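Local structure of glucose 1-dehydrogenase (Haloferax mediterranei, 2B5V) at residues A176-N181 with F245-T250; N201-G206 with V239-D244. The protein catalyses the zinc-dependent oxidation of D-glucose and related aldose sugars with NAD(+) or NADP(+) as electron acceptor, preferring NADP(+). All coordinates share one frame; numbering follows the deposited sequence.

Contact 1 (A176-N181 with F245-T250). With NAP (NADP nicotinamide-adenine-dinucleotide phosphate), chain B.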
# COMPACT_ATOMS: atom_id res chain seq x y z
N ALA A 176 3.82 -17.04 2.20
CA ALA A 176 2.65 -16.26 2.61
C ALA A 176 2.32 -16.59 4.07
O ALA A 176 2.43 -17.75 4.52
CB ALA A 176 1.46 -16.57 1.69
N PHE A 177 1.91 -15.58 4.81
CA PHE A 177 1.60 -15.69 6.25
C PHE A 177 0.18 -15.14 6.57
O PHE A 177 -0.08 -13.94 6.37
CB PHE A 177 2.68 -14.89 6.98
CG PHE A 177 2.68 -15.00 8.49
CD1 PHE A 177 2.09 -16.09 9.15
CD2 PHE A 177 3.34 -14.03 9.25
CE1 PHE A 177 2.19 -16.22 10.54
CE2 PHE A 177 3.44 -14.13 10.64
CZ PHE A 177 2.85 -15.24 11.29
N VAL A 178 -0.73 -15.99 7.03
CA VAL A 178 -2.09 -15.54 7.37
C VAL A 178 -2.14 -15.37 8.88
O VAL A 178 -1.80 -16.29 9.63
CB VAL A 178 -3.17 -16.58 6.96
CG1 VAL A 178 -4.55 -16.09 7.41
CG2 VAL A 178 -3.16 -16.80 5.45
N LEU A 179 -2.54 -14.20 9.34
CA LEU A 179 -2.66 -13.95 10.76
C LEU A 179 -4.13 -14.18 11.15
O LEU A 179 -5.02 -13.48 10.65
CB LEU A 179 -2.27 -12.50 11.08
CG LEU A 179 -1.02 -12.01 10.33
CD1 LEU A 179 -0.71 -10.59 10.76
CD2 LEU A 179 0.17 -12.93 10.66
N GLY A 180 -4.39 -15.15 12.02
CA GLY A 180 -5.76 -15.41 12.44
C GLY A 180 -6.24 -16.76 11.96
O GLY A 180 -6.11 -17.10 10.78
N ASN A 181 -6.81 -17.53 12.89
CA ASN A 181 -7.27 -18.87 12.56
C ASN A 181 -8.80 -18.96 12.64
O ASN A 181 -9.34 -20.01 12.97
CB ASN A 181 -6.60 -19.89 13.48
CG ASN A 181 -6.82 -19.58 14.95
OD1 ASN A 181 -6.75 -18.43 15.37
ND2 ASN A 181 -7.08 -20.63 15.73
N PHE A 245 4.11 -12.16 1.51
CA PHE A 245 2.74 -11.68 1.57
C PHE A 245 2.13 -12.01 2.92
O PHE A 245 2.18 -13.16 3.35
CB PHE A 245 1.89 -12.38 0.50
CG PHE A 245 0.44 -11.98 0.51
CD1 PHE A 245 0.06 -10.64 0.37
CD2 PHE A 245 -0.56 -12.94 0.65
CE1 PHE A 245 -1.29 -10.27 0.36
CE2 PHE A 245 -1.91 -12.58 0.64
CZ PHE A 245 -2.28 -11.24 0.50
N ILE A 246 1.54 -11.01 3.56
CA ILE A 246 0.88 -11.20 4.86
C ILE A 246 -0.59 -10.81 4.74
O ILE A 246 -0.92 -9.79 4.12
CB ILE A 246 1.56 -10.36 6.00
CG1 ILE A 246 2.94 -10.95 6.31
CG2 ILE A 246 0.70 -10.42 7.27
CD1 ILE A 246 3.77 -10.14 7.31
N TYR A 247 -1.47 -11.64 5.30
CA TYR A 247 -2.90 -11.36 5.25
C TYR A 247 -3.34 -11.32 6.70
O TYR A 247 -3.33 -12.34 7.39
CB TYR A 247 -3.60 -12.47 4.46
CG TYR A 247 -5.10 -12.28 4.25
CD1 TYR A 247 -5.63 -11.91 3.01
CD2 TYR A 247 -5.98 -12.55 5.29
CE1 TYR A 247 -7.03 -11.83 2.82
CE2 TYR A 247 -7.34 -12.47 5.12
CZ TYR A 247 -7.86 -12.11 3.89
OH TYR A 247 -9.24 -12.08 3.79
N GLU A 248 -3.70 -10.12 7.16
CA GLU A 248 -4.12 -9.91 8.52
C GLU A 248 -5.62 -10.07 8.71
O GLU A 248 -6.43 -9.32 8.15
CB GLU A 248 -3.65 -8.52 8.98
CG GLU A 248 -4.09 -8.11 10.40
CD GLU A 248 -5.51 -7.61 10.48
OE1 GLU A 248 -5.89 -6.77 9.63
OE2 GLU A 248 -6.26 -8.02 11.40
N ALA A 249 -6.01 -11.07 9.49
CA ALA A 249 -7.42 -11.30 9.76
C ALA A 249 -7.63 -11.59 11.25
O ALA A 249 -8.33 -12.54 11.60
CB ALA A 249 -7.94 -12.45 8.89
N THR A 250 -7.00 -10.79 12.12
CA THR A 250 -7.15 -10.98 13.55
C THR A 250 -7.90 -9.84 14.21
O THR A 250 -8.56 -10.04 15.23
CB THR A 250 -5.81 -11.10 14.28
OG1 THR A 250 -5.04 -9.91 14.04
CG2 THR A 250 -5.05 -12.29 13.79
PA NAP B . -12.84 -14.31 14.19
O1A NAP B . -12.90 -13.48 15.33
O2A NAP B . -13.72 -15.50 13.87
O5B NAP B . -11.39 -14.88 14.06
C5B NAP B . -10.25 -14.05 14.40
C4B NAP B . -9.28 -15.14 14.86
O4B NAP B . -7.98 -14.53 15.18
C3B NAP B . -9.67 -15.94 16.17
O3B NAP B . -9.56 -17.30 15.85
C2B NAP B . -8.66 -15.45 17.23
O2B NAP B . -8.21 -16.45 18.13
C1B NAP B . -7.47 -14.96 16.39
N9A NAP B . -6.71 -13.97 17.11
C8A NAP B . -7.05 -12.75 17.66
N7A NAP B . -6.04 -12.15 18.25
C5A NAP B . -4.98 -13.03 18.09
C6A NAP B . -3.66 -12.93 18.52
N6A NAP B . -3.11 -11.93 19.23
N1A NAP B . -2.82 -13.99 18.20
C2A NAP B . -3.28 -15.08 17.46
N3A NAP B . -4.60 -15.19 17.04
C4A NAP B . -5.40 -14.15 17.37
O3 NAP B . -12.99 -13.44 12.87
PN NAP B . -13.24 -13.93 11.36
O1N NAP B . -12.14 -14.79 10.82
O2N NAP B . -14.56 -14.00 10.76
O5D NAP B . -12.75 -12.38 11.28
C5D NAP B . -11.31 -11.98 11.31
C4D NAP B . -11.24 -10.44 11.29
O4D NAP B . -11.63 -9.96 9.97
C3D NAP B . -12.19 -9.64 12.28
O3D NAP B . -11.54 -8.49 12.87
C2D NAP B . -13.34 -9.22 11.40
O2D NAP B . -13.97 -8.05 11.89
C1D NAP B . -12.64 -8.95 10.13
N1N NAP B . -13.39 -8.98 8.87
C2N NAP B . -13.19 -7.97 7.92
C3N NAP B . -13.89 -8.01 6.75
C7N NAP B . -13.64 -6.89 5.72
O7N NAP B . -14.31 -6.92 4.72
N7N NAP B . -12.74 -5.95 5.94
C4N NAP B . -14.86 -9.07 6.47
C5N NAP B . -15.03 -10.08 7.46
C6N NAP B . -14.30 -10.06 8.67
P2B NAP B . -8.98 -16.89 19.50
O1X NAP B . -10.30 -17.50 19.05
O2X NAP B . -8.00 -17.86 20.05
O3X NAP B . -9.18 -15.62 20.30

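Contact 2 (N201-G206 with V239-D244). With NAP (NADP nicotinamide-adenine-dinucleotide phosphate), chain B.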
# COMPACT_ATOMS: atom_id res chain seq x y z
N ASN A 201 5.79 -21.81 0.71
CA ASN A 201 5.66 -22.00 2.15
C ASN A 201 4.53 -21.16 2.71
O ASN A 201 4.50 -19.93 2.53
CB ASN A 201 6.96 -21.63 2.85
CG ASN A 201 8.11 -22.46 2.37
OD1 ASN A 201 9.13 -21.94 1.96
ND2 ASN A 201 7.95 -23.77 2.40
N LEU A 202 3.60 -21.84 3.39
CA LEU A 202 2.44 -21.17 3.98
C LEU A 202 2.53 -21.21 5.50
O LEU A 202 3.01 -22.19 6.07
CB LEU A 202 1.17 -21.86 3.53
CG LEU A 202 0.88 -21.84 2.03
CD1 LEU A 202 -0.51 -22.42 1.79
CD2 LEU A 202 0.92 -20.45 1.53
N TYR A 203 2.05 -20.16 6.15
CA TYR A 203 2.12 -20.07 7.61
C TYR A 203 0.83 -19.48 8.14
O TYR A 203 0.20 -18.66 7.46
CB TYR A 203 3.26 -19.15 8.03
CG TYR A 203 4.65 -19.60 7.61
CD1 TYR A 203 5.14 -19.31 6.32
CD2 TYR A 203 5.47 -20.32 8.49
CE1 TYR A 203 6.44 -19.72 5.93
CE2 TYR A 203 6.75 -20.75 8.11
CZ TYR A 203 7.22 -20.45 6.84
OH TYR A 203 8.47 -20.90 6.46
N CYS A 204 0.44 -19.86 9.35
CA CYS A 204 -0.79 -19.29 9.92
C CYS A 204 -0.64 -19.08 11.40
O CYS A 204 -0.27 -20.00 12.14
CB CYS A 204 -1.98 -20.21 9.65
SG CYS A 204 -3.61 -19.54 10.16
N LEU A 205 -0.96 -17.86 11.83
CA LEU A 205 -0.88 -17.42 13.22
C LEU A 205 -2.14 -17.66 14.03
O LEU A 205 -3.26 -17.30 13.60
CB LEU A 205 -0.59 -15.90 13.25
CG LEU A 205 -0.15 -15.34 14.61
CD1 LEU A 205 1.36 -15.53 14.77
CD2 LEU A 205 -0.51 -13.88 14.74
N GLY A 206 -1.98 -18.25 15.22
CA GLY A 206 -3.11 -18.50 16.10
C GLY A 206 -2.57 -18.47 17.53
O GLY A 206 -1.38 -18.17 17.74
N VAL A 239 12.72 -16.79 13.47
CA VAL A 239 12.39 -18.18 13.66
C VAL A 239 12.07 -18.95 12.38
O VAL A 239 12.46 -20.12 12.25
CB VAL A 239 11.23 -18.29 14.66
CG1 VAL A 239 10.90 -19.76 14.94
CG2 VAL A 239 11.61 -17.54 15.94
N TYR A 240 11.37 -18.33 11.44
CA TYR A 240 11.02 -19.03 10.21
C TYR A 240 11.64 -18.35 9.01
O TYR A 240 12.69 -18.78 8.54
CB TYR A 240 9.49 -19.12 10.04
CG TYR A 240 8.81 -19.75 11.24
CD1 TYR A 240 8.32 -18.95 12.27
CD2 TYR A 240 8.71 -21.14 11.36
CE1 TYR A 240 7.73 -19.52 13.40
CE2 TYR A 240 8.12 -21.72 12.49
CZ TYR A 240 7.64 -20.90 13.51
OH TYR A 240 7.06 -21.43 14.65
N GLU A 241 11.00 -17.30 8.52
CA GLU A 241 11.53 -16.57 7.37
C GLU A 241 10.73 -15.28 7.18
O GLU A 241 9.69 -15.10 7.81
CB GLU A 241 11.46 -17.42 6.10
CG GLU A 241 10.04 -17.84 5.69
CD GLU A 241 10.00 -18.70 4.38
OE1 GLU A 241 10.60 -18.29 3.38
OE2 GLU A 241 9.35 -19.78 4.36
N GLN A 242 11.24 -14.38 6.35
CA GLN A 242 10.52 -13.16 6.06
C GLN A 242 9.43 -13.60 5.09
O GLN A 242 9.65 -14.50 4.27
CB GLN A 242 11.42 -12.17 5.37
CG GLN A 242 12.68 -11.93 6.10
CD GLN A 242 13.43 -10.79 5.48
OE1 GLN A 242 13.22 -9.63 5.84
NE2 GLN A 242 14.28 -11.10 4.52
N MET A 243 8.29 -12.95 5.17
CA MET A 243 7.12 -13.31 4.37
C MET A 243 6.84 -12.37 3.22
O MET A 243 6.69 -11.18 3.43
CB MET A 243 5.91 -13.34 5.30
CG MET A 243 6.14 -14.18 6.57
SD MET A 243 6.15 -15.98 6.24
CE MET A 243 7.59 -16.17 5.30
N ASP A 244 6.73 -12.91 2.02
CA ASP A 244 6.44 -12.05 0.88
C ASP A 244 5.06 -11.42 0.94
O ASP A 244 4.85 -10.29 0.50
CB ASP A 244 6.57 -12.84 -0.41
CG ASP A 244 8.00 -13.27 -0.66
OD1 ASP A 244 8.89 -12.38 -0.64
OD2 ASP A 244 8.23 -14.49 -0.85
PA NAP B . -12.84 -14.31 14.19
O1A NAP B . -12.90 -13.48 15.33
O2A NAP B . -13.72 -15.50 13.87
O5B NAP B . -11.39 -14.88 14.06
C5B NAP B . -10.25 -14.05 14.40
C4B NAP B . -9.28 -15.14 14.86
O4B NAP B . -7.98 -14.53 15.18
C3B NAP B . -9.67 -15.94 16.17
O3B NAP B . -9.56 -17.30 15.85
C2B NAP B . -8.66 -15.45 17.23
O2B NAP B . -8.21 -16.45 18.13
C1B NAP B . -7.47 -14.96 16.39
N9A NAP B . -6.71 -13.97 17.11
C8A NAP B . -7.05 -12.75 17.66
N7A NAP B . -6.04 -12.15 18.25
C5A NAP B . -4.98 -13.03 18.09
C6A NAP B . -3.66 -12.93 18.52
N6A NAP B . -3.11 -11.93 19.23
N1A NAP B . -2.82 -13.99 18.20
C2A NAP B . -3.28 -15.08 17.46
N3A NAP B . -4.60 -15.19 17.04
C4A NAP B . -5.40 -14.15 17.37
O3 NAP B . -12.99 -13.44 12.87
PN NAP B . -13.24 -13.93 11.36
O1N NAP B . -12.14 -14.79 10.82
O2N NAP B . -14.56 -14.00 10.76
O5D NAP B . -12.75 -12.38 11.28
C5D NAP B . -11.31 -11.98 11.31
C4D NAP B . -11.24 -10.44 11.29
O4D NAP B . -11.63 -9.96 9.97
C3D NAP B . -12.19 -9.64 12.28
O3D NAP B . -11.54 -8.49 12.87
C2D NAP B . -13.34 -9.22 11.40
O2D NAP B . -13.97 -8.05 11.89
C1D NAP B . -12.64 -8.95 10.13
N1N NAP B . -13.39 -8.98 8.87
C2N NAP B . -13.19 -7.97 7.92
C3N NAP B . -13.89 -8.01 6.75
C7N NAP B . -13.64 -6.89 5.72
O7N NAP B . -14.31 -6.92 4.72
N7N NAP B . -12.74 -5.95 5.94
C4N NAP B . -14.86 -9.07 6.47
C5N NAP B . -15.03 -10.08 7.46
C6N NAP B . -14.30 -10.06 8.67
P2B NAP B . -8.98 -16.89 19.50
O1X NAP B . -10.30 -17.50 19.05
O2X NAP B . -8.00 -17.86 20.05
O3X NAP B . -9.18 -15.62 20.30

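Contact 1 (A176-N181 with F245-T250)
The carbonyl oxygen of Tyr-247 receives two donors from the neighbouring strand: the amide N of Leu-179 at 2.8 Å, with an almost straight N-H...O angle of 172°, and a weaker CA-H...O approach from Val-178 CA at 3.4 Å. Phe-177 O repeats the pattern, taking Tyr-247 N at 2.9 Å and the CA-H of Ile-246. With Phe-177 N on Phe-245 O and Ala-249 N on Leu-179 O, the alternating bonds define a parallel pair whose axes differ by 12°, strands 1 and 4 at the centre of the Rossmann-type sheet. On the face carrying Phe-177, Ile-246 and Glu-248, Leu-179 joins the two strands. With CG turned beside its own backbone N (chi1 -43°), its CD1 meets Ile-246 CG2 at 3.8 Å while CD2 sits 3.4 Å above the centre of the Phe-177 ring. Past the strand ends, Thr-250 CG2 packs against Leu-179 O. Backbone N-H groups hold the Glu-248 carboxylate: OE2 accepts Thr-250 N at 3.0 Å and also Gly-251 N, OE1 Gly-273 N. Gly-180, where a CB would run into Ala-249 O and Leu-179 O, begins a stretch consistent with the GxGxxG dinucleotide-binding pattern; next to it, Asn-181 OD1 accepts NADP ribose O3B at 3.1 Å. Helix 183-194 covers Ala-176, Val-178 and Tyr-247, helix 253-262 packs on Leu-179 and Ile-246, and strand 201-206 hydrogen-bonds along the other edge of 176-181.

Contact 2 (N201-G206 with V239-D244)
Tyr-203 reaches out from strand 201-206 and meets Tyr-240 and Glu-241 of the loop and Met-243, where strand 243-248 begins. Its hydroxyl donates to Glu-241 OE2 through the anti lone pair of that oxygen; the modelled OH...OE2 separation of 2.5 Å is very short, so its exact length merits caution. OE2 lies at the ring edge, in its plane, while the carboxylate plane stands at 90° to the ring. Beside it, Met-243 SD stands 3.5 Å from Tyr-203 CD1 and 4.2 Å from the ring centroid, 40° off the normal, a Met-aromatic contact. The Met-243 chain folds back at chi2 (-73°) and chi3, which brings the sulfur to the ring. Tyr-240, the first residue past helix 236-239, offers its ring face to the edge of Tyr-203 in an offset edge-to-face pair, centroids 5.7 Å apart, and Tyr-240 CB lies 3.7 Å from Tyr-203 CE2. Packing slackens toward Asn-201, which is exposed: its OD1 is 3.2 Å from Glu-241 OE2, but both atoms are acceptors, so no bond joins them. The backbones stay well separated, with 9.0 Å between Tyr-203 CA and Met-243 CA, because strand 175-179 runs between 201-206 and 243-248. This spacing is that of a Rossmann sheet in order 3-2-1-4-5-6; here Tyr-203 of the second strand reaches past the first to the segment leading into the fourth.

How the contacts relate
Both contacts draw on strand 243-248: contact 2 uses its beginning and the loop ahead of it, contact 1 its later part and the turn beyond. Their centres lie 9 Å apart, and strand 175-179 joins them through probable backbone bonds, Val-178 O to Leu-205 N at 2.8 Å and Val-178 N to Tyr-203 O at 2.9 Å. Side chains pack too, Phe-177 CD1 lying 3.5 Å from Tyr-203 CB. At the C-terminal ends of the strands, both contacts border the NADP adenine. Thr-250 CB of contact 1 is 4.0 Å from NAP C8A; Gly-206 C of contact 2 is 3.5 Å from NAP C2A. The Tyr-203 side chain is about 11 Å from that of NADP-binding Asn-181.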